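Local coordinates for DUF3201 domain-containing protein (Pyrococcus furiosus, PDB 1YB3) that is of unknown function, being a conserved member of the DUF3201 family from a hyperthermophilic archaeon, at residues 21-25 against 64-68; 79-83 against 149-155; 85-89 against 161-165. All blocks are in the same frame, centred on the assembly; numbering follows the deposited sequence.

Interaction 1. Residues 21-25 against 64-68; sequences IWGDI and PHPAF
A helix lies along a sheet strand here: residues 21-25, in the middle of helix 11-35, run almost parallel to strand residues 65-68 (11° between N-to-C directions, axes 8.5 Å apart), with Trp22 and Pro66 closest in register, their CA atoms 6.4 Å apart. Ile21 (m, t) points toward the strand and sets CG2 against Pro66 CD at 3.7 Å, a branched aliphatic filling the gap between helix and sheet. Trp22 leaves the helix sideways, and chi1 of -87° and chi2 of -94° swing its indole over the strand. Pro66 lies against one face: Trp22 CE2 to Pro66 CD is 3.7 Å, and Pro66 CG sits 3.9 Å from the centroid of the five-membered ring of Trp22, only 9° off its normal, a CH-pi contact. At the edge of the indole, Trp22 CH2 meets Pro64 O at 3.3 Å. One turn on from Ile21, Ile25 (m, m) again faces the strand, with CG1 3.9 Å from Pro66 CG and CG2 3.8 Å from Phe68 CD2 at the ring edge, the Phe68 side chain being p. The alternation natural to a beta strand offers the helix one face, Pro66 and Phe68, as in helix-on-sheet packing of alpha/beta folds, while His65 and Ala67 turn away. Proline suits position 66 because its ring is compact, rigid and rich in C-H groups. The contact is largely apolar, held by dispersion and CH-pi contact, while Trp22 NE1 and His65 NE2 bond outside it, to Glu46 and Tyr84.

Interaction 2. Residues 79-83 against 149-155; sequences TPQGF and VDLGFDK
Two backbone hydrogen bonds converge on Phe83: Phe83 N donates to Gly152 O (2.9 Å, 159°) and Leu151 N to Phe83 O (2.9 Å, 154°). Leu151 and Gly152 thus both pair with Phe83, a pattern like that of a beta bulge; the CA atoms of Phe83 and Leu151 are 5.3 Å apart. Thr79 to Gly82 is a type I turn closed by Gly82 N to Thr79 O (2.9 Å), with Thr79 N to Gly82 O (3.0 Å) completing the hydrogen-bonded pair; Thr79 OG1 accepts from Gln81 N (3.1 Å) in an ST turn. A water weakly bridges Phe83 O and Gly152 N, 3.4 Å from each. Gly82 and Gly152 bring their CA atoms within 4.0 Å: Gly82 (phi 130°, psi -162°) could carry no side chain without striking Gly152 C, and Gly152 has a positive phi (52°, psi -158°), readily adopted by glycine. Outward, Phe153 (chi1 m) lays its ring face on Gly82 CA, 3.5 Å from the centroid, a CH-pi contact. Phe83 (m) reaches the start of the helix, its CE2 3.9 Å from Lys155 CG. This is a 2:2 beta hairpin whose second strand pairs with the segment leading from strand 144-150 into helix 155-171.

Interaction 3. Residues 85-89 against 161-165; sequences FVFAF and EIKRF
Three phenylalanines spaced two apart, Phe85, Phe87 and Phe89, project from one side of an extended strand toward helix residues 161-165, whereas Val86 and Ala88 turn away. Strand and helix segments run in nearly the same direction, 19° apart (signed crossing -19°) with axes separated by 10.2 Å; nearest CA pairs are Phe85 with Ile162 (7.4 Å) and Phe87 with Phe165 (9.2 Å). The ring of Phe85 (p, chi2 90°) is the main bump. It fills the hollow bounded by Glu161, Ile162 and Phe165: Phe85 CZ is 3.6 Å from Glu161 O, CE2 3.8 Å from Glu161 CB, and CE1 3.7 Å from Phe165 CB. Ile162 (m, t) places CG1 over one face of the Phe85 ring, 3.8 Å from the centroid, a CH-pi contact. Helix 155-171 here packs on one face of the antiparallel sheet, running with strand 82-90 and against strand 144-150. Phe165 (chi1 t) points toward the strand, its ring wedged among Phe85, Phe87 and Phe89. The edge of Phe85 meets its face in an offset edge-to-face pair (centroids 5.7 Å, planes 72°). Phe87 (m) lies nearly parallel but slid aside, planes at 10°, centroids 5.3 Å, with CD2 3.6 Å from Phe165 CE2. Phe89 (m) meets it edge to edge, CE2 3.9 Å from Phe165 CZ. Outside the cluster, Glu161 OE1 forms a salt bridge with Arg164 NH1 at 2.9 Å.

All three contacts reach one antiparallel sheet, with helices 11-35 and 155-171 packed on its same face. Interactions 1 and 2, centres 11 Å apart, touch directly: Ile21 CD1 lies 3.6 Å from Pro80 CA, and Ile25 CD1 3.8 Å from Phe83 CD1, so the Phe83 side chain extends the core beneath the first helix. Interactions 2 and 3, centres 14 Å apart, share strand 82-90; Val149 N lies 2.9 Å from Phe85 O, a probable hydrogen bond, and Leu151 CD2 packs 3.6 Å from Glu161 CG. Interactions 1 and 3 do not touch (nearest atoms about 6 Å), making interaction 2 the bridge. No active site or ligand is known here.

Interaction 1. Residues 21-25 against 64-68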
ATOM      1  N   ILE A  21      10.485 -11.039   7.555  1.00 21.59           N
ATOM      2  CA  ILE A  21      10.195  -9.740   6.911  1.00 22.37           C
ATOM      3  C   ILE A  21      11.123  -9.504   5.709  1.00 23.51           C
ATOM      4  O   ILE A  21      10.662  -9.265   4.573  1.00 22.17           O
ATOM      5  CB  ILE A  21      10.294  -8.556   7.936  1.00 23.08           C
ATOM      6  CG1 ILE A  21       9.172  -8.619   8.976  1.00 23.80           C
ATOM      7  CG2 ILE A  21      10.351  -7.174   7.231  1.00 22.42           C
ATOM      8  CD1 ILE A  21       9.424  -7.717  10.191  1.00 26.90           C
ATOM      9  N   TRP A  22      12.436  -9.594   5.940  1.00 24.06           N
ATOM     10  CA  TRP A  22      13.375  -9.331   4.864  1.00 23.30           C
ATOM     11  C   TRP A  22      13.420 -10.446   3.811  1.00 23.87           C
ATOM     12  O   TRP A  22      13.390 -10.152   2.611  1.00 23.00           O
ATOM     13  CB  TRP A  22      14.774  -8.951   5.406  1.00 23.24           C
ATOM     14  CG  TRP A  22      14.890  -7.477   5.670  1.00 25.41           C
ATOM     15  CD1 TRP A  22      15.378  -6.531   4.810  1.00 25.85           C
ATOM     16  CD2 TRP A  22      14.502  -6.773   6.857  1.00 25.10           C
ATOM     17  NE1 TRP A  22      15.311  -5.297   5.382  1.00 26.07           N
ATOM     18  CE2 TRP A  22      14.781  -5.407   6.637  1.00 26.18           C
ATOM     19  CE3 TRP A  22      13.946  -7.159   8.079  1.00 28.39           C
ATOM     20  CZ2 TRP A  22      14.533  -4.419   7.605  1.00 27.35           C
ATOM     21  CZ3 TRP A  22      13.692  -6.177   9.042  1.00 27.30           C
ATOM     22  CH2 TRP A  22      13.987  -4.822   8.794  1.00 26.34           C
ATOM     23  N   GLY A  23      13.432 -11.713   4.247  1.00 21.63           N
ATOM     24  CA  GLY A  23      13.459 -12.866   3.332  1.00 23.63           C
ATOM     25  C   GLY A  23      12.244 -12.882   2.412  1.00 21.46           C
ATOM     26  O   GLY A  23      12.372 -13.107   1.207  1.00 23.29           O
ATOM     27  N   ASP A  24      11.077 -12.597   2.980  1.00 19.77           N
ATOM     28  CA  ASP A  24       9.838 -12.576   2.199  1.00 21.24           C
ATOM     29  C   ASP A  24       9.846 -11.494   1.111  1.00 20.55           C
ATOM     30  O   ASP A  24       9.296 -11.725   0.021  1.00 18.85           O
ATOM     31  CB  ASP A  24       8.608 -12.392   3.098  1.00 22.50           C
ATOM     32  CG  ASP A  24       8.202 -13.673   3.836  1.00 21.91           C
ATOM     33  OD1 ASP A  24       8.935 -14.689   3.777  1.00 24.64           O
ATOM     34  OD2 ASP A  24       7.130 -13.649   4.481  1.00 25.09           O
ATOM     35  N   ILE A  25      10.398 -10.314   1.403  1.00 19.48           N
ATOM     36  CA  ILE A  25      10.431  -9.246   0.390  1.00 20.39           C
ATOM     37  C   ILE A  25      11.482  -9.484  -0.698  1.00 23.77           C
ATOM     38  O   ILE A  25      11.242  -9.205  -1.890  1.00 22.15           O
ATOM     39  CB  ILE A  25      10.519  -7.823   1.003  1.00 18.47           C
ATOM     40  CG1 ILE A  25       9.202  -7.478   1.695  1.00 21.65           C
ATOM     41  CG2 ILE A  25      10.810  -6.753  -0.059  1.00 20.86           C
ATOM     42  CD1 ILE A  25       7.986  -7.431   0.746  1.00 20.77           C
ATOM     43  N   PRO A  64      14.561   0.636   9.666  1.00 20.24           N
ATOM     44  CA  PRO A  64      14.233   0.496   8.244  1.00 17.82           C
ATOM     45  C   PRO A  64      13.284  -0.671   8.037  1.00 19.44           C
ATOM     46  O   PRO A  64      13.239  -1.610   8.826  1.00 19.83           O
ATOM     47  CB  PRO A  64      15.565   0.151   7.615  1.00 19.38           C
ATOM     48  CG  PRO A  64      16.281  -0.632   8.692  1.00 19.76           C
ATOM     49  CD  PRO A  64      15.896   0.091   9.958  1.00 19.04           C
ATOM     50  N   HIS A  65      12.516  -0.613   6.961  1.00 18.86           N
ATOM     51  CA  HIS A  65      11.801  -1.787   6.525  1.00 17.77           C
ATOM     52  C   HIS A  65      12.012  -1.896   5.012  1.00 18.05           C
ATOM     53  O   HIS A  65      12.295  -0.865   4.376  1.00 18.05           O
ATOM     54  CB  HIS A  65      10.319  -1.686   6.889  1.00 18.41           C
ATOM     55  CG  HIS A  65       9.531  -0.763   6.020  1.00 20.28           C
ATOM     56  ND1 HIS A  65       9.272   0.545   6.365  1.00 21.23           N
ATOM     57  CD2 HIS A  65       8.919  -0.966   4.824  1.00 17.00           C
ATOM     58  CE1 HIS A  65       8.548   1.116   5.417  1.00 24.00           C
ATOM     59  NE2 HIS A  65       8.314   0.217   4.475  1.00 19.91           N
ATOM     60  N   PRO A  66      11.899  -3.128   4.451  1.00 18.84           N
ATOM     61  CA  PRO A  66      12.183  -3.320   3.010  1.00 19.69           C
ATOM     62  C   PRO A  66      11.003  -2.938   2.101  1.00 21.58           C
ATOM     63  O   PRO A  66       9.849  -3.157   2.456  1.00 19.88           O
ATOM     64  CB  PRO A  66      12.505  -4.813   2.909  1.00 20.91           C
ATOM     65  CG  PRO A  66      11.633  -5.451   4.004  1.00 18.85           C
ATOM     66  CD  PRO A  66      11.547  -4.399   5.124  1.00 18.99           C
ATOM     67  N   ALA A  67      11.307  -2.341   0.948  1.00 18.07           N
ATOM     68  CA  ALA A  67      10.263  -2.040  -0.043  1.00 17.40           C
ATOM     69  C   ALA A  67      10.904  -1.951  -1.411  1.00 18.56           C
ATOM     70  O   ALA A  67      12.081  -1.623  -1.529  1.00 19.12           O
ATOM     71  CB  ALA A  67       9.519  -0.735   0.308  1.00 19.18           C
ATOM     72  N   PHE A  68      10.123  -2.215  -2.457  1.00 16.61           N
ATOM     73  CA  PHE A  68      10.625  -2.049  -3.833  1.00 16.12           C
ATOM     74  C   PHE A  68       9.574  -1.353  -4.683  1.00 17.97           C
ATOM     75  O   PHE A  68       8.381  -1.615  -4.524  1.00 16.70           O
ATOM     76  CB  PHE A  68      11.076  -3.380  -4.469  1.00 17.41           C
ATOM     77  CG  PHE A  68      10.014  -4.450  -4.527  1.00 16.71           C
ATOM     78  CD1 PHE A  68       9.211  -4.601  -5.680  1.00 17.23           C
ATOM     79  CD2 PHE A  68       9.811  -5.324  -3.447  1.00 18.05           C
ATOM     80  CE1 PHE A  68       8.244  -5.614  -5.746  1.00 17.05           C
ATOM     81  CE2 PHE A  68       8.856  -6.324  -3.510  1.00 16.24           C
ATOM     82  CZ  PHE A  68       8.045  -6.458  -4.672  1.00 15.27           C
TER

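Interaction 2. Residues 79-83 against 149-155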
ATOM      1  N   THR A  79       6.413  -4.719   6.697  1.00 17.28           N
ATOM      2  CA  THR A  79       6.736  -4.149   8.015  1.00 17.88           C
ATOM      3  C   THR A  79       6.477  -5.291   9.007  1.00 18.05           C
ATOM      4  O   THR A  79       6.065  -6.380   8.621  1.00 17.18           O
ATOM      5  CB  THR A  79       5.771  -3.010   8.372  1.00 18.62           C
ATOM      6  OG1 THR A  79       4.475  -3.571   8.563  1.00 19.40           O
ATOM      7  CG2 THR A  79       5.719  -1.904   7.261  1.00 17.70           C
ATOM      8  N   PRO A  80       6.712  -5.059  10.313  1.00 19.28           N
ATOM      9  CA  PRO A  80       6.379  -6.138  11.257  1.00 19.89           C
ATOM     10  C   PRO A  80       4.907  -6.603  11.222  1.00 19.75           C
ATOM     11  O   PRO A  80       4.579  -7.676  11.749  1.00 21.20           O
ATOM     12  CB  PRO A  80       6.732  -5.523  12.618  1.00 20.08           C
ATOM     13  CG  PRO A  80       7.824  -4.519  12.295  1.00 18.62           C
ATOM     14  CD  PRO A  80       7.342  -3.908  10.993  1.00 20.36           C
ATOM     15  N   GLN A  81       4.038  -5.804  10.602  1.00 18.63           N
ATOM     16  CA  GLN A  81       2.615  -6.189  10.417  1.00 22.59           C
ATOM     17  C   GLN A  81       2.400  -7.177   9.273  1.00 22.31           C
ATOM     18  O   GLN A  81       1.404  -7.933   9.256  1.00 22.80           O
ATOM     19  CB  GLN A  81       1.746  -4.963  10.165  1.00 23.70           C
ATOM     20  CG  GLN A  81       1.408  -4.146  11.401  1.00 27.59           C
ATOM     21  CD  GLN A  81       0.478  -2.971  11.089  1.00 29.00           C
ATOM     22  OE1 GLN A  81       0.566  -2.354  10.029  1.00 29.76           O
ATOM     23  NE2 GLN A  81      -0.411  -2.669  12.017  1.00 31.97           N
ATOM     24  N   GLY A  82       3.325  -7.168   8.319  1.00 18.26           N
ATOM     25  CA  GLY A  82       3.209  -8.011   7.119  1.00 20.46           C
ATOM     26  C   GLY A  82       3.420  -7.245   5.825  1.00 19.27           C
ATOM     27  O   GLY A  82       3.980  -6.145   5.822  1.00 17.93           O
ATOM     28  N   PHE A  83       2.973  -7.849   4.715  1.00 18.00           N
ATOM     29  CA  PHE A  83       3.104  -7.246   3.397  1.00 16.47           C
ATOM     30  C   PHE A  83       2.147  -6.053   3.210  1.00 14.32           C
ATOM     31  O   PHE A  83       1.049  -6.000   3.796  1.00 14.58           O
ATOM     32  CB  PHE A  83       2.698  -8.234   2.306  1.00 20.04           C
ATOM     33  CG  PHE A  83       3.578  -9.438   2.162  1.00 22.10           C
ATOM     34  CD1 PHE A  83       4.880  -9.333   1.639  1.00 23.63           C
ATOM     35  CD2 PHE A  83       3.074 -10.704   2.454  1.00 23.69           C
ATOM     36  CE1 PHE A  83       5.670 -10.469   1.458  1.00 23.33           C
ATOM     37  CE2 PHE A  83       3.855 -11.853   2.269  1.00 21.70           C
ATOM     38  CZ  PHE A  83       5.155 -11.737   1.775  1.00 23.18           C
ATOM     39  N   VAL A 149      -2.950  -1.187   0.479  1.00 15.48           N
ATOM     40  CA  VAL A 149      -3.623  -2.381   0.970  1.00 15.89           C
ATOM     41  C   VAL A 149      -2.617  -3.192   1.802  1.00 14.27           C
ATOM     42  O   VAL A 149      -1.500  -3.455   1.329  1.00 14.79           O
ATOM     43  CB  VAL A 149      -4.178  -3.213  -0.215  1.00 16.36           C
ATOM     44  CG1 VAL A 149      -4.854  -4.473   0.292  1.00 17.12           C
ATOM     45  CG2 VAL A 149      -5.140  -2.319  -1.095  1.00 16.04           C
ATOM     46  N   ASP A 150      -3.016  -3.557   3.025  1.00 16.77           N
ATOM     47  CA  ASP A 150      -2.176  -4.339   3.957  1.00 18.55           C
ATOM     48  C   ASP A 150      -2.669  -5.791   4.036  1.00 19.29           C
ATOM     49  O   ASP A 150      -3.888  -6.041   4.006  1.00 18.77           O
ATOM     50  CB  ASP A 150      -2.191  -3.724   5.360  1.00 20.45           C
ATOM     51  CG  ASP A 150      -1.533  -2.343   5.414  1.00 21.72           C
ATOM     52  OD1 ASP A 150      -0.920  -1.935   4.410  1.00 17.48           O
ATOM     53  OD2 ASP A 150      -1.635  -1.680   6.475  1.00 24.18           O
ATOM     54  N   LEU A 151      -1.747  -6.748   4.104  1.00 20.83           N
ATOM     55  CA  LEU A 151      -2.110  -8.163   3.891  1.00 21.31           C
ATOM     56  C   LEU A 151      -1.602  -9.206   4.888  1.00 24.75           C
ATOM     57  O   LEU A 151      -1.694 -10.411   4.609  1.00 25.66           O
ATOM     58  CB  LEU A 151      -1.701  -8.609   2.486  1.00 24.20           C
ATOM     59  CG  LEU A 151      -2.549  -7.932   1.410  1.00 28.40           C
ATOM     60  CD1 LEU A 151      -1.847  -7.926   0.098  1.00 31.46           C
ATOM     61  CD2 LEU A 151      -3.935  -8.552   1.316  1.00 31.17           C
ATOM     62  N   GLY A 152      -1.061  -8.784   6.019  1.00 22.24           N
ATOM     63  CA  GLY A 152      -0.347  -9.768   6.867  1.00 25.01           C
ATOM     64  C   GLY A 152       0.703 -10.532   6.052  1.00 22.41           C
ATOM     65  O   GLY A 152       1.135 -10.066   4.996  1.00 25.49           O
ATOM     66  N   PHE A 153       1.104 -11.720   6.516  1.00 20.66           N
ATOM     67  CA  PHE A 153       2.182 -12.450   5.839  1.00 19.49           C
ATOM     68  C   PHE A 153       1.666 -13.519   4.881  1.00 22.34           C
ATOM     69  O   PHE A 153       2.156 -14.664   4.856  1.00 23.48           O
ATOM     70  CB  PHE A 153       3.193 -13.019   6.860  1.00 22.93           C
ATOM     71  CG  PHE A 153       4.037 -11.952   7.523  1.00 22.90           C
ATOM     72  CD1 PHE A 153       5.147 -11.417   6.866  1.00 26.95           C
ATOM     73  CD2 PHE A 153       3.700 -11.464   8.777  1.00 24.96           C
ATOM     74  CE1 PHE A 153       5.928 -10.412   7.463  1.00 27.81           C
ATOM     75  CE2 PHE A 153       4.483 -10.444   9.390  1.00 23.82           C
ATOM     76  CZ  PHE A 153       5.592  -9.934   8.722  1.00 26.67           C
ATOM     77  N   ASP A 154       0.663 -13.125   4.102  1.00 20.77           N
ATOM     78  CA  ASP A 154      -0.015 -14.049   3.180  1.00 21.71           C
ATOM     79  C   ASP A 154       0.485 -13.799   1.763  1.00 18.58           C
ATOM     80  O   ASP A 154       0.040 -12.864   1.076  1.00 19.85           O
ATOM     81  CB  ASP A 154      -1.532 -13.879   3.298  1.00 22.30           C
ATOM     82  CG  ASP A 154      -2.313 -14.952   2.544  1.00 22.29           C
ATOM     83  OD1 ASP A 154      -1.815 -15.447   1.514  1.00 21.23           O
ATOM     84  OD2 ASP A 154      -3.429 -15.291   3.000  1.00 22.69           O
ATOM     85  N   LYS A 155       1.407 -14.650   1.323  1.00 21.17           N
ATOM     86  CA  LYS A 155       2.024 -14.545  -0.014  1.00 21.10           C
ATOM     87  C   LYS A 155       1.007 -14.687  -1.148  1.00 20.28           C
ATOM     88  O   LYS A 155       1.010 -13.911  -2.102  1.00 21.52           O
ATOM     89  CB  LYS A 155       3.139 -15.600  -0.162  1.00 25.33           C
ATOM     90  CG  LYS A 155       4.195 -15.554   0.945  1.00 25.29           C
ATOM     91  CD  LYS A 155       5.227 -16.698   0.793  1.00 26.25           C
ATOM     92  CE  LYS A 155       6.267 -16.635   1.910  1.00 30.11           C
ATOM     93  NZ  LYS A 155       7.400 -17.582   1.687  1.00 33.13           N
TER
HETATM   94  O   HOH W   1       0.122  -5.769   7.011  1.00 36.45           O

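Interaction 3. Residues 85-89 against 161-165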
ATOM      1  N   PHE A  85       1.068  -3.160  -0.318  1.00 13.59           N
ATOM      2  CA  PHE A  85       1.423  -2.442  -1.525  1.00 13.78           C
ATOM      3  C   PHE A  85       0.646  -1.145  -1.534  1.00 12.66           C
ATOM      4  O   PHE A  85      -0.376  -1.005  -0.854  1.00 14.65           O
ATOM      5  CB  PHE A  85       1.181  -3.280  -2.800  1.00 14.98           C
ATOM      6  CG  PHE A  85      -0.275  -3.594  -3.056  1.00 15.51           C
ATOM      7  CD1 PHE A  85      -1.051  -2.726  -3.815  1.00 17.78           C
ATOM      8  CD2 PHE A  85      -0.844  -4.757  -2.557  1.00 16.69           C
ATOM      9  CE1 PHE A  85      -2.402  -3.003  -4.072  1.00 18.41           C
ATOM     10  CE2 PHE A  85      -2.219  -5.039  -2.787  1.00 16.88           C
ATOM     11  CZ  PHE A  85      -2.988  -4.145  -3.539  1.00 16.15           C
ATOM     12  N   VAL A  86       1.176  -0.185  -2.275  1.00 15.11           N
ATOM     13  CA  VAL A  86       0.549   1.129  -2.375  1.00 15.20           C
ATOM     14  C   VAL A  86       0.784   1.678  -3.768  1.00 17.18           C
ATOM     15  O   VAL A  86       1.885   1.523  -4.309  1.00 15.17           O
ATOM     16  CB  VAL A  86       1.098   2.108  -1.275  1.00 18.09           C
ATOM     17  CG1 VAL A  86       2.610   2.174  -1.298  1.00 18.83           C
ATOM     18  CG2 VAL A  86       0.454   3.511  -1.387  1.00 18.39           C
ATOM     19  N   PHE A  87      -0.242   2.308  -4.355  1.00 16.00           N
ATOM     20  CA  PHE A  87      -0.073   3.033  -5.607  1.00 16.10           C
ATOM     21  C   PHE A  87      -0.536   4.458  -5.424  1.00 15.25           C
ATOM     22  O   PHE A  87      -1.560   4.689  -4.772  1.00 17.99           O
ATOM     23  CB  PHE A  87      -0.905   2.398  -6.717  1.00 17.61           C
ATOM     24  CG  PHE A  87      -0.233   1.206  -7.359  1.00 16.34           C
ATOM     25  CD1 PHE A  87       0.594   1.387  -8.454  1.00 15.80           C
ATOM     26  CD2 PHE A  87      -0.444  -0.071  -6.867  1.00 20.02           C
ATOM     27  CE1 PHE A  87       1.234   0.306  -9.062  1.00 20.74           C
ATOM     28  CE2 PHE A  87       0.198  -1.182  -7.482  1.00 22.03           C
ATOM     29  CZ  PHE A  87       1.023  -0.972  -8.566  1.00 18.67           C
ATOM     30  N   ALA A  88       0.212   5.383  -6.022  1.00 17.40           N
ATOM     31  CA  ALA A  88      -0.101   6.814  -5.975  1.00 18.63           C
ATOM     32  C   ALA A  88      -0.589   7.242  -7.342  1.00 19.94           C
ATOM     33  O   ALA A  88       0.036   6.895  -8.365  1.00 19.84           O
ATOM     34  CB  ALA A  88       1.136   7.615  -5.590  1.00 22.79           C
ATOM     35  N   PHE A  89      -1.661   8.034  -7.367  1.00 19.15           N
ATOM     36  CA  PHE A  89      -2.190   8.577  -8.614  1.00 18.97           C
ATOM     37  C   PHE A  89      -2.461  10.084  -8.463  1.00 22.90           C
ATOM     38  O   PHE A  89      -2.889  10.518  -7.379  1.00 22.36           O
ATOM     39  CB  PHE A  89      -3.488   7.878  -9.011  1.00 20.22           C
ATOM     40  CG  PHE A  89      -3.350   6.384  -9.213  1.00 20.62           C
ATOM     41  CD1 PHE A  89      -2.623   5.877 -10.295  1.00 21.51           C
ATOM     42  CD2 PHE A  89      -3.978   5.491  -8.349  1.00 21.20           C
ATOM     43  CE1 PHE A  89      -2.500   4.482 -10.479  1.00 19.42           C
ATOM     44  CE2 PHE A  89      -3.871   4.112  -8.545  1.00 21.04           C
ATOM     45  CZ  PHE A  89      -3.125   3.619  -9.614  1.00 19.98           C
ATOM     46  N   GLU A 161      -4.094  -9.797  -4.631  1.00 15.46           N
ATOM     47  CA  GLU A 161      -4.610  -8.447  -4.435  1.00 16.16           C
ATOM     48  C   GLU A 161      -3.945  -7.406  -5.337  1.00 16.35           C
ATOM     49  O   GLU A 161      -4.617  -6.489  -5.801  1.00 16.11           O
ATOM     50  CB  GLU A 161      -4.557  -8.046  -2.952  1.00 15.98           C
ATOM     51  CG  GLU A 161      -5.370  -8.950  -2.007  1.00 16.81           C
ATOM     52  CD  GLU A 161      -6.826  -9.153  -2.431  1.00 19.48           C
ATOM     53  OE1 GLU A 161      -7.354  -8.346  -3.212  1.00 19.09           O
ATOM     54  OE2 GLU A 161      -7.422 -10.128  -1.944  1.00 20.34           O
ATOM     55  N   ILE A 162      -2.632  -7.540  -5.577  1.00 16.89           N
ATOM     56  CA  ILE A 162      -1.977  -6.668  -6.570  1.00 17.71           C
ATOM     57  C   ILE A 162      -2.643  -6.862  -7.925  1.00 16.81           C
ATOM     58  O   ILE A 162      -2.933  -5.892  -8.623  1.00 19.28           O
ATOM     59  CB  ILE A 162      -0.454  -6.919  -6.687  1.00 20.76           C
ATOM     60  CG1 ILE A 162       0.242  -6.444  -5.427  1.00 24.41           C
ATOM     61  CG2 ILE A 162       0.104  -6.243  -7.956  1.00 24.62           C
ATOM     62  CD1 ILE A 162       1.729  -6.857  -5.305  1.00 23.10           C
ATOM     63  N   LYS A 163      -2.926  -8.115  -8.270  1.00 17.83           N
ATOM     64  CA  LYS A 163      -3.574  -8.421  -9.550  1.00 20.09           C
ATOM     65  C   LYS A 163      -4.959  -7.759  -9.620  1.00 18.78           C
ATOM     66  O   LYS A 163      -5.294  -7.098 -10.606  1.00 18.74           O
ATOM     67  CB  LYS A 163      -3.682  -9.941  -9.735  1.00 22.68           C
ATOM     68  CG  LYS A 163      -4.490 -10.340 -10.973  1.00 27.48           C
ATOM     69  CD  LYS A 163      -4.467 -11.852 -11.224  1.00 29.13           C
ATOM     70  CE  LYS A 163      -5.301 -12.610 -10.217  1.00 34.70           C
ATOM     71  NZ  LYS A 163      -5.506 -14.029 -10.653  1.00 38.15           N
ATOM     72  N   ARG A 164      -5.762  -7.932  -8.569  1.00 16.30           N
ATOM     73  CA  ARG A 164      -7.088  -7.301  -8.500  1.00 16.90           C
ATOM     74  C   ARG A 164      -6.984  -5.770  -8.567  1.00 18.24           C
ATOM     75  O   ARG A 164      -7.788  -5.114  -9.216  1.00 17.74           O
ATOM     76  CB  ARG A 164      -7.889  -7.764  -7.273  1.00 20.27           C
ATOM     77  CG  ARG A 164      -8.323  -9.249  -7.353  1.00 17.84           C
ATOM     78  CD  ARG A 164      -9.032  -9.718  -6.082  1.00 18.02           C
ATOM     79  NE  ARG A 164     -10.387  -9.195  -5.980  1.00 19.44           N
ATOM     80  CZ  ARG A 164     -10.768  -8.226  -5.151  1.00 22.42           C
ATOM     81  NH1 ARG A 164      -9.886  -7.648  -4.343  1.00 21.03           N
ATOM     82  NH2 ARG A 164     -12.042  -7.830  -5.128  1.00 21.73           N
ATOM     83  N   PHE A 165      -5.974  -5.207  -7.900  1.00 16.67           N
ATOM     84  CA  PHE A 165      -5.813  -3.783  -7.938  1.00 15.21           C
ATOM     85  C   PHE A 165      -5.473  -3.284  -9.341  1.00 16.29           C
ATOM     86  O   PHE A 165      -6.058  -2.301  -9.837  1.00 17.14           O
ATOM     87  CB  PHE A 165      -4.741  -3.322  -6.926  1.00 13.31           C
ATOM     88  CG  PHE A 165      -4.713  -1.824  -6.749  1.00 14.15           C
ATOM     89  CD1 PHE A 165      -5.505  -1.216  -5.758  1.00 17.37           C
ATOM     90  CD2 PHE A 165      -3.953  -1.019  -7.606  1.00 18.72           C
ATOM     91  CE1 PHE A 165      -5.520   0.175  -5.616  1.00 18.87           C
ATOM     92  CE2 PHE A 165      -3.957   0.393  -7.468  1.00 19.82           C
ATOM     93  CZ  PHE A 165      -4.737   0.981  -6.457  1.00 16.87           C
TER